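Local coordinates for protein glutamine synthetase (Streptomyces coelicolor, PDB 4BAX) that is a ten-chain assembly of the glutamine synthetase family, in which each subunit joins an N-terminal beta-Grasp domain to a catalytic domain, at residues W202-T207 / V213-D218; G230-F235 / D272-G277; D245-A250 / V298-Q303. All blocks are in the same frame, centred on the assembly; numbering follows the deposited sequence.

In the fold
The three contacts sample one mixed sheet of the catalytic domain and illustrate how a single sheet is covered by unlike elements. Contact 1 lays a helix against strand 214-216, and contact 2 sets an arginine against Gly230, at the approach to the next strand, 231-236; their centres are about 20 Å apart, their nearest atoms about 6 Å. Contact 3, a helix over strand 298-300, has its centre about 17 Å from that of contact 2 and about 33 Å from that of contact 1, across the chain's centre. In sequence, contact 1 closes before contact 2 opens, whereas contacts 2 and 3 alternate. A sodium ion lies about 4 Å from the side chain of Tyr205.

Contact 1: W202-T207 / V213-D218; sequences WLLYRT and VSATLD
Leu204 and Tyr205, consecutive residues of helix 190-210, meet Ala215 in a helix-on-strand packing where the chain turns back from the helix and enters the catalytic-domain sheet as strand 214-216. The two side chains divide the work. In Leu204 a chi1 of 178° sets CG opposite the backbone N, beside the carbonyl carbon, and lets CD2 meet Ala215 CB at 3.6 Å. Leu204 also touches Tyr117 on the adjoining strand and His158 on helix 152-164.

Tyr205 takes the other course: with chi1 at -66° its CG stands anti to the carbonyl carbon, and the ring runs past the strand towards Leu217. The ring does not lie flat on Ala215. It presents its edge, with Ala215 O close to the ring plane and 3.4 Å from Tyr205 CE1. Farther out, the tyrosine and leucine side chains cross at a slant, Tyr205 OH lying 3.8 Å from Leu217 CG, and Val144 of a neighbouring subunit packs on the same tyrosine.

No direct hydrogen bond joins the two segments; water does it instead. One water donates to both Tyr205 O and Val213 O, tying the helix backbone to the residue just ahead of the strand, while Ser146 of the neighbouring subunit also bonds to Val213 O. A second water bridges the far end of the contact, lying 3.2 Å from Tyr205 OH and accepting from Leu217 N at 2.9 Å.

Contact 2: G230-F235 / D272-G277; sequences GAHTNF and DDRLTG
The guanidinium of Arg274 is sandwiched between Gly230 CA over one face and Leu275 CD2 over the opposite face, both displaced from the centre of the plane to its rim. Gly230 CA lies 3.6 Å from Arg274 NH1, and the group rests on bare backbone there because Gly230 carries no side chain. At the edge, near the guanidinium plane, stands His232; its ring is met edge-on in turn, with His232 CE1 4.4 Å from Arg274 NH1. Edge thus faces edge between these two flat groups, and no hydrogen bond links them.

The arginine reaches this position by an extended start and a late bend. Its CG is anti to the backbone N (chi1 173°) and the chain stays straight through chi2, then turns at chi3 (88°), swinging the flat end round. Asn318 OD1 accepts from Arg274 NE and so helps fix the rotation of the group. On the opposing segment, Gly230 N is bonded to Glu116 OE1, while backbone bonds join Gly230 to Glu116 and His232 to Glu114.

Those last bonds place the contact in the fold: an arginine on the short, weakly bonded helix 271-274 packs on Gly230 and the edge of His232, at the beginning of a segment that pairs antiparallel with strand 110-121 in the mixed sheet of a glutamine synthetase catalytic domain.

Contact 3: D245-A250 / V298-Q303; sequences DAIITA and VRIPWQ
Ile247 and Ile300 meet through different branches, although both have chi1 near -65°. In Ile247 that torsion sets CG1 anti to the carbonyl carbon and leaves CG2 opposite the backbone N, so the short methyl branch does the touching, with Ile247 CG2 4.3 Å from Ile300 CG1. Ile300 uses its longer branch, which is roughly extended (chi2 152°) and brings CD1 to Ile248. There two methyl groups meet tip to tip, Ile248 CD1 and Ile300 CD1 being 4.3 Å apart. The CB of Ile248 points away from the strand, and its terminal methyl alone makes the approach.

The surroundings complete an apolar layer between helix 244-253 and the sheet: Tyr289 touches both Ile248 and Ile300, Val291 adds to the strand side, and Ile312 and Met240 pack on Ile247. The neighbouring Arg299 is engaged with Glu313 in a salt bridge. Across the contact itself there is neither a hydrogen bond nor a charge pair; it is wholly apolar, so what it contributes is probably hydrophobic burial and dispersion between branched aliphatic groups, without directional bonds.

Contact 1: W202-T207 / V213-D218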
ATOM      1  N   TRP A 202      36.118   0.030  -5.699  1.00 24.05           N
ATOM      2  CA  TRP A 202      35.699  -0.519  -4.432  1.00 24.19           C
ATOM      3  C   TRP A 202      34.943   0.567  -3.660  1.00 24.33           C
ATOM      4  O   TRP A 202      33.921   0.286  -3.024  1.00 24.60           O
ATOM      5  CB  TRP A 202      36.897  -1.069  -3.630  1.00 24.50           C
ATOM      6  CG  TRP A 202      36.470  -1.711  -2.339  1.00 25.07           C
ATOM      7  CD1 TRP A 202      36.139  -3.031  -2.157  1.00 25.18           C
ATOM      8  CD2 TRP A 202      36.307  -1.075  -1.052  1.00 25.15           C
ATOM      9  NE1 TRP A 202      35.774  -3.250  -0.840  1.00 25.42           N
ATOM     10  CE2 TRP A 202      35.878  -2.071  -0.144  1.00 25.35           C
ATOM     11  CE3 TRP A 202      36.471   0.234  -0.585  1.00 25.13           C
ATOM     12  CZ2 TRP A 202      35.630  -1.799   1.203  1.00 25.27           C
ATOM     13  CZ3 TRP A 202      36.220   0.495   0.747  1.00 25.38           C
ATOM     14  CH2 TRP A 202      35.806  -0.517   1.626  1.00 25.29           C
ATOM     15  N   LEU A 203      35.422   1.807  -3.747  1.00 24.10           N
ATOM     16  CA  LEU A 203      34.774   2.925  -3.075  1.00 23.56           C
ATOM     17  C   LEU A 203      33.379   3.231  -3.652  1.00 23.25           C
ATOM     18  O   LEU A 203      32.478   3.667  -2.910  1.00 23.28           O
ATOM     19  CB  LEU A 203      35.664   4.158  -3.136  1.00 23.36           C
ATOM     20  CG  LEU A 203      36.828   4.205  -2.144  1.00 23.16           C
ATOM     21  CD1 LEU A 203      37.751   5.376  -2.488  1.00 23.64           C
ATOM     22  CD2 LEU A 203      36.333   4.335  -0.710  1.00 22.60           C
ATOM     23  N   LEU A 204      33.194   3.032  -4.959  1.00 22.63           N
ATOM     24  CA  LEU A 204      31.884   3.284  -5.566  1.00 22.60           C
ATOM     25  C   LEU A 204      30.811   2.309  -5.071  1.00 22.50           C
ATOM     26  O   LEU A 204      29.761   2.729  -4.560  1.00 21.49           O
ATOM     27  CB  LEU A 204      31.984   3.253  -7.092  1.00 22.75           C
ATOM     28  CG  LEU A 204      30.629   3.450  -7.808  1.00 22.78           C
ATOM     29  CD1 LEU A 204      30.022   4.872  -7.666  1.00 11.26           C
ATOM     30  CD2 LEU A 204      30.752   3.048  -9.280  1.00 22.26           C
ATOM     31  N   TYR A 205      31.129   1.016  -5.132  1.00 23.47           N
ATOM     32  CA  TYR A 205      30.213  -0.025  -4.695  1.00 23.99           C
ATOM     33  C   TYR A 205      29.893   0.176  -3.245  1.00 24.07           C
ATOM     34  O   TYR A 205      28.749   0.106  -2.816  1.00 23.86           O
ATOM     35  CB  TYR A 205      30.873  -1.386  -4.819  1.00 24.41           C
ATOM     36  CG  TYR A 205      31.202  -1.852  -6.204  1.00 24.46           C
ATOM     37  CD1 TYR A 205      30.262  -1.831  -7.231  1.00 24.45           C
ATOM     38  CD2 TYR A 205      32.465  -2.366  -6.477  1.00 24.20           C
ATOM     39  CE1 TYR A 205      30.601  -2.299  -8.504  1.00 24.37           C
ATOM     40  CE2 TYR A 205      32.801  -2.824  -7.726  1.00 23.93           C
ATOM     41  CZ  TYR A 205      31.879  -2.797  -8.734  1.00 24.28           C
ATOM     42  OH  TYR A 205      32.260  -3.265  -9.973  1.00 24.66           O
ATOM     43  N   ARG A 206      30.952   0.413  -2.495  1.00 25.05           N
ATOM     44  CA  ARG A 206      30.843   0.564  -1.063  1.00 26.39           C
ATOM     45  C   ARG A 206      30.078   1.832  -0.640  1.00 27.08           C
ATOM     46  O   ARG A 206      29.185   1.758   0.206  1.00 27.23           O
ATOM     47  CB  ARG A 206      32.227   0.469  -0.431  1.00 26.68           C
ATOM     48  CG  ARG A 206      32.317   0.819   1.025  1.00 27.53           C
ATOM     49  CD  ARG A 206      31.757  -0.239   1.917  1.00 28.51           C
ATOM     50  NE  ARG A 206      31.858   0.149   3.317  1.00 29.77           N
ATOM     51  CZ  ARG A 206      30.997   0.959   3.927  1.00 31.05           C
ATOM     52  NH1 ARG A 206      29.973   1.483   3.249  1.00 31.12           N
ATOM     53  NH2 ARG A 206      31.165   1.258   5.215  1.00 31.71           N
ATOM     54  N   THR A 207      30.355   2.956  -1.303  1.00 27.69           N
ATOM     55  CA  THR A 207      29.636   4.202  -1.044  1.00 28.68           C
ATOM     56  C   THR A 207      28.145   4.038  -1.375  1.00 28.68           C
ATOM     57  O   THR A 207      27.278   4.487  -0.607  1.00 28.55           O
ATOM     58  CB  THR A 207      30.227   5.381  -1.861  1.00 26.08           C
ATOM     59  OG1 THR A 207      31.590   5.554  -1.486  1.00 26.61           O
ATOM     60  CG2 THR A 207      29.497   6.677  -1.578  1.00 25.62           C
ATOM     61  N   VAL A 213      21.666   1.635  -3.378  1.00 29.15           N
ATOM     62  CA  VAL A 213      21.639   1.440  -4.830  1.00 28.20           C
ATOM     63  C   VAL A 213      22.837   0.624  -5.235  1.00 27.48           C
ATOM     64  O   VAL A 213      23.739   0.387  -4.430  1.00 27.00           O
ATOM     65  CB  VAL A 213      21.600   2.776  -5.644  1.00 38.58           C
ATOM     66  CG1 VAL A 213      20.479   3.701  -5.148  1.00 38.72           C
ATOM     67  CG2 VAL A 213      22.960   3.479  -5.608  1.00 38.63           C
ATOM     68  N   SER A 214      22.851   0.227  -6.499  1.00 27.67           N
ATOM     69  CA  SER A 214      23.920  -0.596  -7.018  1.00 27.74           C
ATOM     70  C   SER A 214      24.588   0.095  -8.189  1.00 27.94           C
ATOM     71  O   SER A 214      23.950   0.879  -8.910  1.00 28.00           O
ATOM     72  CB  SER A 214      23.371  -1.937  -7.480  1.00 27.81           C
ATOM     73  OG  SER A 214      23.001  -2.728  -6.366  1.00 28.11           O
ATOM     74  N   ALA A 215      25.858  -0.241  -8.398  1.00 27.73           N
ATOM     75  CA  ALA A 215      26.588   0.211  -9.562  1.00 27.30           C
ATOM     76  C   ALA A 215      27.061  -1.020 -10.321  1.00 27.22           C
ATOM     77  O   ALA A 215      27.384  -2.047  -9.713  1.00 27.01           O
ATOM     78  CB  ALA A 215      27.773   1.075  -9.148  1.00 27.37           C
ATOM     79  N   THR A 216      27.051  -0.926 -11.648  1.00 27.50           N
ATOM     80  CA  THR A 216      27.528  -2.009 -12.494  1.00 27.80           C
ATOM     81  C   THR A 216      28.505  -1.508 -13.536  1.00 28.35           C
ATOM     82  O   THR A 216      28.372  -0.375 -14.021  1.00 28.40           O
ATOM     83  CB  THR A 216      26.359  -2.803 -13.149  1.00 21.32           C
ATOM     84  OG1 THR A 216      26.879  -4.009 -13.729  1.00 21.65           O
ATOM     85  CG2 THR A 216      25.725  -1.999 -14.239  1.00 20.88           C
ATOM     86  N   LEU A 217      29.509  -2.332 -13.836  1.00 28.89           N
ATOM     87  CA  LEU A 217      30.483  -2.017 -14.871  1.00 28.68           C
ATOM     88  C   LEU A 217      30.163  -2.868 -16.102  1.00 28.69           C
ATOM     89  O   LEU A 217      31.009  -3.029 -16.979  1.00 28.87           O
ATOM     90  CB  LEU A 217      31.917  -2.252 -14.397  1.00 28.68           C
ATOM     91  CG  LEU A 217      32.403  -1.368 -13.246  1.00 29.31           C
ATOM     92  CD1 LEU A 217      33.955  -1.470 -12.992  1.00 11.93           C
ATOM     93  CD2 LEU A 217      31.966   0.069 -13.476  1.00 29.43           C
ATOM     94  N   ASP A 218      28.934  -3.391 -16.157  1.00 28.61           N
ATOM     95  CA  ASP A 218      28.446  -4.123 -17.328  1.00 28.85           C
ATOM     96  C   ASP A 218      28.505  -3.177 -18.528  1.00 28.69           C
ATOM     97  O   ASP A 218      28.054  -2.041 -18.450  1.00 28.68           O
ATOM     98  CB  ASP A 218      27.011  -4.659 -17.106  1.00 28.85           C
ATOM     99  CG  ASP A 218      26.969  -5.934 -16.226  1.00 48.91           C
ATOM    100  OD1 ASP A 218      28.047  -6.483 -15.906  1.00 49.18           O
ATOM    101  OD2 ASP A 218      25.859  -6.390 -15.842  1.00 48.60           O
TER
HETATM  102  O   HOH W   1      26.337  -0.682  -4.171  1.00  8.88           O
HETATM  103  O   HOH W   2      30.180  -4.489 -12.080  1.00 32.83           O

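Contact 2: G230-F235 / D272-G277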
ATOM      1  N   GLY A 230      31.872   2.267 -21.122  1.00 24.38           N
ATOM      2  CA  GLY A 230      33.262   1.971 -21.440  1.00 23.58           C
ATOM      3  C   GLY A 230      34.284   2.387 -20.386  1.00 22.41           C
ATOM      4  O   GLY A 230      33.919   2.972 -19.360  1.00 20.90           O
ATOM      5  N   ALA A 231      35.555   2.064 -20.653  1.00 23.25           N
ATOM      6  CA  ALA A 231      36.701   2.582 -19.893  1.00 24.82           C
ATOM      7  C   ALA A 231      37.775   3.077 -20.865  1.00 27.58           C
ATOM      8  O   ALA A 231      38.749   2.355 -21.130  1.00 27.83           O
ATOM      9  CB  ALA A 231      37.283   1.508 -18.943  1.00 23.88           C
ATOM     10  N   HIS A 232      37.546   4.248 -21.470  1.00 29.92           N
ATOM     11  CA  HIS A 232      38.481   4.815 -22.444  1.00 32.45           C
ATOM     12  C   HIS A 232      39.814   5.043 -21.761  1.00 34.65           C
ATOM     13  O   HIS A 232      39.867   5.584 -20.646  1.00 35.28           O
ATOM     14  CB  HIS A 232      37.969   6.136 -23.013  1.00 33.13           C
ATOM     15  CG  HIS A 232      36.808   5.985 -23.947  1.00 33.88           C
ATOM     16  ND1 HIS A 232      36.238   4.760 -24.229  1.00 34.66           N
ATOM     17  CD2 HIS A 232      36.135   6.895 -24.691  1.00 34.10           C
ATOM     18  CE1 HIS A 232      35.250   4.925 -25.093  1.00 34.75           C
ATOM     19  NE2 HIS A 232      35.170   6.211 -25.391  1.00 34.52           N
ATOM     20  N   THR A 233      40.889   4.648 -22.438  1.00 35.69           N
ATOM     21  CA  THR A 233      42.221   4.732 -21.861  1.00 36.09           C
ATOM     22  C   THR A 233      43.113   5.689 -22.658  1.00 36.99           C
ATOM     23  O   THR A 233      43.280   5.562 -23.874  1.00 37.08           O
ATOM     24  CB  THR A 233      42.861   3.345 -21.753  1.00 35.11           C
ATOM     25  OG1 THR A 233      41.959   2.469 -21.062  1.00 34.28           O
ATOM     26  CG2 THR A 233      44.170   3.433 -20.991  1.00 35.14           C
ATOM     27  N   ASN A 234      43.652   6.663 -21.935  1.00 37.82           N
ATOM     28  CA  ASN A 234      44.546   7.662 -22.486  1.00 39.01           C
ATOM     29  C   ASN A 234      45.976   7.257 -22.192  1.00 38.39           C
ATOM     30  O   ASN A 234      46.326   6.929 -21.052  1.00 37.93           O
ATOM     31  CB  ASN A 234      44.256   9.034 -21.874  1.00 40.57           C
ATOM     32  CG  ASN A 234      42.815   9.473 -22.090  1.00 41.77           C
ATOM     33  OD1 ASN A 234      42.330   9.559 -23.227  1.00 42.14           O
ATOM     34  ND2 ASN A 234      42.109   9.717 -20.987  1.00 42.04           N
ATOM     35  N   PHE A 235      46.797   7.287 -23.233  1.00 38.07           N
ATOM     36  CA  PHE A 235      48.146   6.772 -23.129  1.00 38.27           C
ATOM     37  C   PHE A 235      49.193   7.606 -23.850  1.00 38.22           C
ATOM     38  O   PHE A 235      48.960   8.057 -24.979  1.00 38.24           O
ATOM     39  CB  PHE A 235      48.178   5.342 -23.644  1.00 38.63           C
ATOM     40  CG  PHE A 235      49.545   4.850 -23.939  1.00 39.48           C
ATOM     41  CD1 PHE A 235      50.398   4.483 -22.920  1.00 39.83           C
ATOM     42  CD2 PHE A 235      49.993   4.775 -25.254  1.00 40.04           C
ATOM     43  CE1 PHE A 235      51.667   4.020 -23.200  1.00 40.35           C
ATOM     44  CE2 PHE A 235      51.268   4.318 -25.542  1.00 40.51           C
ATOM     45  CZ  PHE A 235      52.106   3.938 -24.514  1.00 40.59           C
ATOM     46  N   ASP A 272      31.475  -7.610 -27.461  1.00 39.93           N
ATOM     47  CA  ASP A 272      30.690  -7.711 -28.682  1.00 41.16           C
ATOM     48  C   ASP A 272      29.297  -7.079 -28.571  1.00 40.86           C
ATOM     49  O   ASP A 272      28.750  -6.575 -29.562  1.00 41.16           O
ATOM     50  CB  ASP A 272      30.612  -9.165 -29.168  1.00 42.84           C
ATOM     51  CG  ASP A 272      30.290 -10.139 -28.041  1.00 44.13           C
ATOM     52  OD1 ASP A 272      30.401  -9.734 -26.864  1.00 44.28           O
ATOM     53  OD2 ASP A 272      29.912 -11.303 -28.323  1.00 44.72           O
ATOM     54  N   ASP A 273      28.734  -7.128 -27.364  1.00 39.83           N
ATOM     55  CA  ASP A 273      27.446  -6.502 -27.041  1.00 38.87           C
ATOM     56  C   ASP A 273      27.473  -4.952 -27.010  1.00 36.99           C
ATOM     57  O   ASP A 273      26.462  -4.285 -27.283  1.00 35.67           O
ATOM     58  CB  ASP A 273      26.857  -7.100 -25.756  1.00 40.08           C
ATOM     59  CG  ASP A 273      26.632  -8.626 -25.869  1.00 41.83           C
ATOM     60  OD1 ASP A 273      26.252  -9.110 -26.963  1.00 42.14           O
ATOM     61  OD2 ASP A 273      26.854  -9.354 -24.871  1.00 42.21           O
ATOM     62  N   ARG A 274      28.616  -4.395 -26.608  1.00 36.65           N
ATOM     63  CA  ARG A 274      28.796  -2.951 -26.587  1.00 36.73           C
ATOM     64  C   ARG A 274      29.389  -2.435 -27.898  1.00 38.19           C
ATOM     65  O   ARG A 274      28.921  -1.444 -28.435  1.00 38.40           O
ATOM     66  CB  ARG A 274      29.642  -2.503 -25.395  1.00 36.08           C
ATOM     67  CG  ARG A 274      30.009  -1.017 -25.417  1.00 35.12           C
ATOM     68  CD  ARG A 274      30.827  -0.651 -24.199  1.00 33.99           C
ATOM     69  NE  ARG A 274      32.232  -0.887 -24.487  1.00 33.54           N
ATOM     70  CZ  ARG A 274      33.118   0.045 -24.840  1.00 33.14           C
ATOM     71  NH1 ARG A 274      32.772   1.324 -24.917  1.00 33.02           N
ATOM     72  NH2 ARG A 274      34.371  -0.307 -25.088  1.00 33.01           N
ATOM     73  N   LEU A 275      30.413  -3.108 -28.424  1.00 47.73           N
ATOM     74  CA  LEU A 275      31.075  -2.631 -29.650  1.00 49.30           C
ATOM     75  C   LEU A 275      30.418  -3.232 -30.879  1.00 52.49           C
ATOM     76  O   LEU A 275      30.810  -4.290 -31.387  1.00 52.33           O
ATOM     77  CB  LEU A 275      32.587  -2.902 -29.658  1.00 47.36           C
ATOM     78  CG  LEU A 275      33.454  -2.154 -28.641  1.00 45.90           C
ATOM     79  CD1 LEU A 275      34.924  -2.535 -28.820  1.00 45.52           C
ATOM     80  CD2 LEU A 275      33.273  -0.641 -28.754  1.00 45.28           C
ATOM     81  N   THR A 276      29.423  -2.508 -31.358  1.00 56.11           N
ATOM     82  CA  THR A 276      28.636  -2.900 -32.507  1.00 59.87           C
ATOM     83  C   THR A 276      29.057  -1.870 -33.543  1.00 64.81           C
ATOM     84  O   THR A 276      29.682  -0.857 -33.192  1.00 65.14           O
ATOM     85  CB  THR A 276      27.127  -2.739 -32.214  1.00 58.92           C
ATOM     86  OG1 THR A 276      26.857  -1.405 -31.764  1.00 58.84           O
ATOM     87  CG2 THR A 276      26.675  -3.716 -31.136  1.00 58.31           C
ATOM     88  N   GLY A 277      28.758  -2.119 -34.813  1.00 69.51           N
ATOM     89  CA  GLY A 277      29.142  -1.150 -35.821  1.00 74.67           C
ATOM     90  C   GLY A 277      28.437   0.176 -35.628  1.00 79.66           C
ATOM     91  O   GLY A 277      29.090   1.225 -35.606  1.00 80.14           O
TER

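Contact 3: D245-A250 / V298-Q303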
ATOM      1  N   ASP A 245      55.543  11.845 -34.443  1.00 48.51           N
ATOM      2  CA  ASP A 245      55.937  10.618 -35.128  1.00 48.96           C
ATOM      3  C   ASP A 245      55.710   9.404 -34.219  1.00 47.34           C
ATOM      4  O   ASP A 245      55.252   8.346 -34.665  1.00 47.32           O
ATOM      5  CB  ASP A 245      57.391  10.704 -35.597  1.00 50.67           C
ATOM      6  CG  ASP A 245      57.528  11.442 -36.931  1.00 51.84           C
ATOM      7  OD1 ASP A 245      56.507  11.619 -37.642  1.00 51.96           O
ATOM      8  OD2 ASP A 245      58.668  11.832 -37.277  1.00 52.37           O
ATOM      9  N   ALA A 246      56.024   9.594 -32.940  1.00 45.57           N
ATOM     10  CA  ALA A 246      55.822   8.560 -31.936  1.00 43.59           C
ATOM     11  C   ALA A 246      54.332   8.259 -31.762  1.00 41.80           C
ATOM     12  O   ALA A 246      53.946   7.105 -31.577  1.00 41.38           O
ATOM     13  CB  ALA A 246      56.456   8.988 -30.609  1.00 43.23           C
ATOM     14  N   ILE A 247      53.502   9.293 -31.868  1.00 40.91           N
ATOM     15  CA  ILE A 247      52.041   9.152 -31.771  1.00 39.88           C
ATOM     16  C   ILE A 247      51.500   8.264 -32.879  1.00 39.40           C
ATOM     17  O   ILE A 247      50.711   7.359 -32.626  1.00 39.77           O
ATOM     18  CB  ILE A 247      51.339  10.536 -31.851  1.00 43.82           C
ATOM     19  CG1 ILE A 247      51.672  11.414 -30.638  1.00 43.67           C
ATOM     20  CG2 ILE A 247      49.830  10.375 -31.996  1.00 43.65           C
ATOM     21  CD1 ILE A 247      50.669  11.334 -29.514  1.00 43.27           C
ATOM     22  N   ILE A 248      51.954   8.498 -34.108  1.00 38.62           N
ATOM     23  CA  ILE A 248      51.537   7.673 -35.235  1.00 37.75           C
ATOM     24  C   ILE A 248      52.015   6.241 -35.096  1.00 37.72           C
ATOM     25  O   ILE A 248      51.264   5.313 -35.383  1.00 37.52           O
ATOM     26  CB  ILE A 248      52.001   8.272 -36.586  1.00 37.45           C
ATOM     27  CG1 ILE A 248      51.443   9.688 -36.733  1.00 37.02           C
ATOM     28  CG2 ILE A 248      51.527   7.428 -37.759  1.00 37.33           C
ATOM     29  CD1 ILE A 248      49.925   9.761 -36.515  1.00 36.63           C
ATOM     30  N   THR A 249      53.242   6.055 -34.614  1.00 38.18           N
ATOM     31  CA  THR A 249      53.781   4.709 -34.430  1.00 38.55           C
ATOM     32  C   THR A 249      52.949   3.923 -33.421  1.00 38.92           C
ATOM     33  O   THR A 249      52.578   2.766 -33.665  1.00 38.89           O
ATOM     34  CB  THR A 249      55.256   4.753 -33.925  1.00 41.10           C
ATOM     35  OG1 THR A 249      56.045   5.627 -34.749  1.00 41.50           O
ATOM     36  CG2 THR A 249      55.878   3.362 -33.915  1.00 41.01           C
ATOM     37  N   ALA A 250      52.606   4.574 -32.309  1.00 38.89           N
ATOM     38  CA  ALA A 250      51.800   3.928 -31.293  1.00 38.15           C
ATOM     39  C   ALA A 250      50.435   3.540 -31.870  1.00 37.55           C
ATOM     40  O   ALA A 250      50.051   2.370 -31.779  1.00 37.45           O
ATOM     41  CB  ALA A 250      51.655   4.836 -30.053  1.00 37.69           C
ATOM     42  N   VAL A 298      40.757   3.758 -32.036  1.00 31.91           N
ATOM     43  CA  VAL A 298      41.618   4.659 -31.306  1.00 32.22           C
ATOM     44  C   VAL A 298      41.483   6.070 -31.874  1.00 33.64           C
ATOM     45  O   VAL A 298      41.545   6.280 -33.090  1.00 34.04           O
ATOM     46  CB  VAL A 298      43.083   4.198 -31.395  1.00 31.25           C
ATOM     47  CG1 VAL A 298      44.047   5.336 -31.097  1.00 31.26           C
ATOM     48  CG2 VAL A 298      43.301   3.012 -30.493  1.00 30.48           C
ATOM     49  N   ARG A 299      41.319   7.044 -30.990  1.00 34.31           N
ATOM     50  CA  ARG A 299      41.192   8.415 -31.444  1.00 35.08           C
ATOM     51  C   ARG A 299      42.429   9.265 -31.097  1.00 34.83           C
ATOM     52  O   ARG A 299      43.000   9.148 -30.002  1.00 34.23           O
ATOM     53  CB  ARG A 299      39.928   9.061 -30.864  1.00 35.86           C
ATOM     54  CG  ARG A 299      39.866  10.562 -31.119  1.00 37.12           C
ATOM     55  CD  ARG A 299      38.575  11.194 -30.667  1.00 38.60           C
ATOM     56  NE  ARG A 299      38.565  11.444 -29.232  1.00 40.23           N
ATOM     57  CZ  ARG A 299      37.780  12.346 -28.647  1.00 41.78           C
ATOM     58  NH1 ARG A 299      36.965  13.093 -29.390  1.00 42.45           N
ATOM     59  NH2 ARG A 299      37.818  12.519 -27.328  1.00 41.92           N
ATOM     60  N   ILE A 300      42.837  10.093 -32.058  1.00 34.99           N
ATOM     61  CA  ILE A 300      43.822  11.143 -31.832  1.00 35.12           C
ATOM     62  C   ILE A 300      43.102  12.471 -31.703  1.00 35.90           C
ATOM     63  O   ILE A 300      42.585  13.006 -32.691  1.00 36.32           O
ATOM     64  CB  ILE A 300      44.819  11.251 -33.007  1.00 34.21           C
ATOM     65  CG1 ILE A 300      45.666   9.978 -33.110  1.00 32.80           C
ATOM     66  CG2 ILE A 300      45.700  12.487 -32.851  1.00 34.46           C
ATOM     67  CD1 ILE A 300      46.141   9.684 -34.501  1.00 32.20           C
ATOM     68  N   PRO A 301      43.135  13.049 -30.495  1.00 36.04           N
ATOM     69  CA  PRO A 301      42.414  14.292 -30.216  1.00 36.59           C
ATOM     70  C   PRO A 301      42.931  15.413 -31.104  1.00 38.02           C
ATOM     71  O   PRO A 301      44.098  15.404 -31.505  1.00 38.23           O
ATOM     72  CB  PRO A 301      42.751  14.566 -28.745  1.00 35.90           C
ATOM     73  CG  PRO A 301      43.146  13.242 -28.186  1.00 35.46           C
ATOM     74  CD  PRO A 301      43.867  12.566 -29.312  1.00 35.59           C
ATOM     75  N   TRP A 302      42.061  16.355 -31.430  1.00 39.30           N
ATOM     76  CA  TRP A 302      42.413  17.427 -32.350  1.00 41.42           C
ATOM     77  C   TRP A 302      43.575  18.290 -31.798  1.00 43.07           C
ATOM     78  O   TRP A 302      44.392  18.792 -32.577  1.00 43.04           O
ATOM     79  CB  TRP A 302      41.181  18.280 -32.694  1.00 41.76           C
ATOM     80  CG  TRP A 302      40.607  19.020 -31.532  1.00 42.20           C
ATOM     81  CD1 TRP A 302      39.666  18.561 -30.648  1.00 42.34           C
ATOM     82  CD2 TRP A 302      40.906  20.366 -31.137  1.00 42.68           C
ATOM     83  NE1 TRP A 302      39.383  19.530 -29.713  1.00 42.52           N
ATOM     84  CE2 TRP A 302      40.124  20.650 -29.992  1.00 42.63           C
ATOM     85  CE3 TRP A 302      41.764  21.359 -31.633  1.00 43.02           C
ATOM     86  CZ2 TRP A 302      40.177  21.885 -29.336  1.00 42.87           C
ATOM     87  CZ3 TRP A 302      41.811  22.588 -30.982  1.00 43.19           C
ATOM     88  CH2 TRP A 302      41.019  22.840 -29.847  1.00 43.14           C
ATOM     89  N   GLN A 303      43.646  18.455 -30.468  1.00 44.84           N
ATOM     90  CA  GLN A 303      44.724  19.233 -29.848  1.00 46.70           C
ATOM     91  C   GLN A 303      46.053  18.550 -30.074  1.00 48.19           C
ATOM     92  O   GLN A 303      47.072  19.214 -30.244  1.00 48.77           O
ATOM     93  CB  GLN A 303      44.519  19.382 -28.337  1.00 47.31           C
ATOM     94  CG  GLN A 303      43.213  19.995 -27.885  1.00 47.92           C
ATOM     95  CD  GLN A 303      42.184  18.954 -27.495  1.00 48.36           C
ATOM     96  OE1 GLN A 303      42.171  17.840 -28.028  1.00 48.40           O
ATOM     97  NE2 GLN A 303      41.305  19.317 -26.564  1.00 48.47           N
TER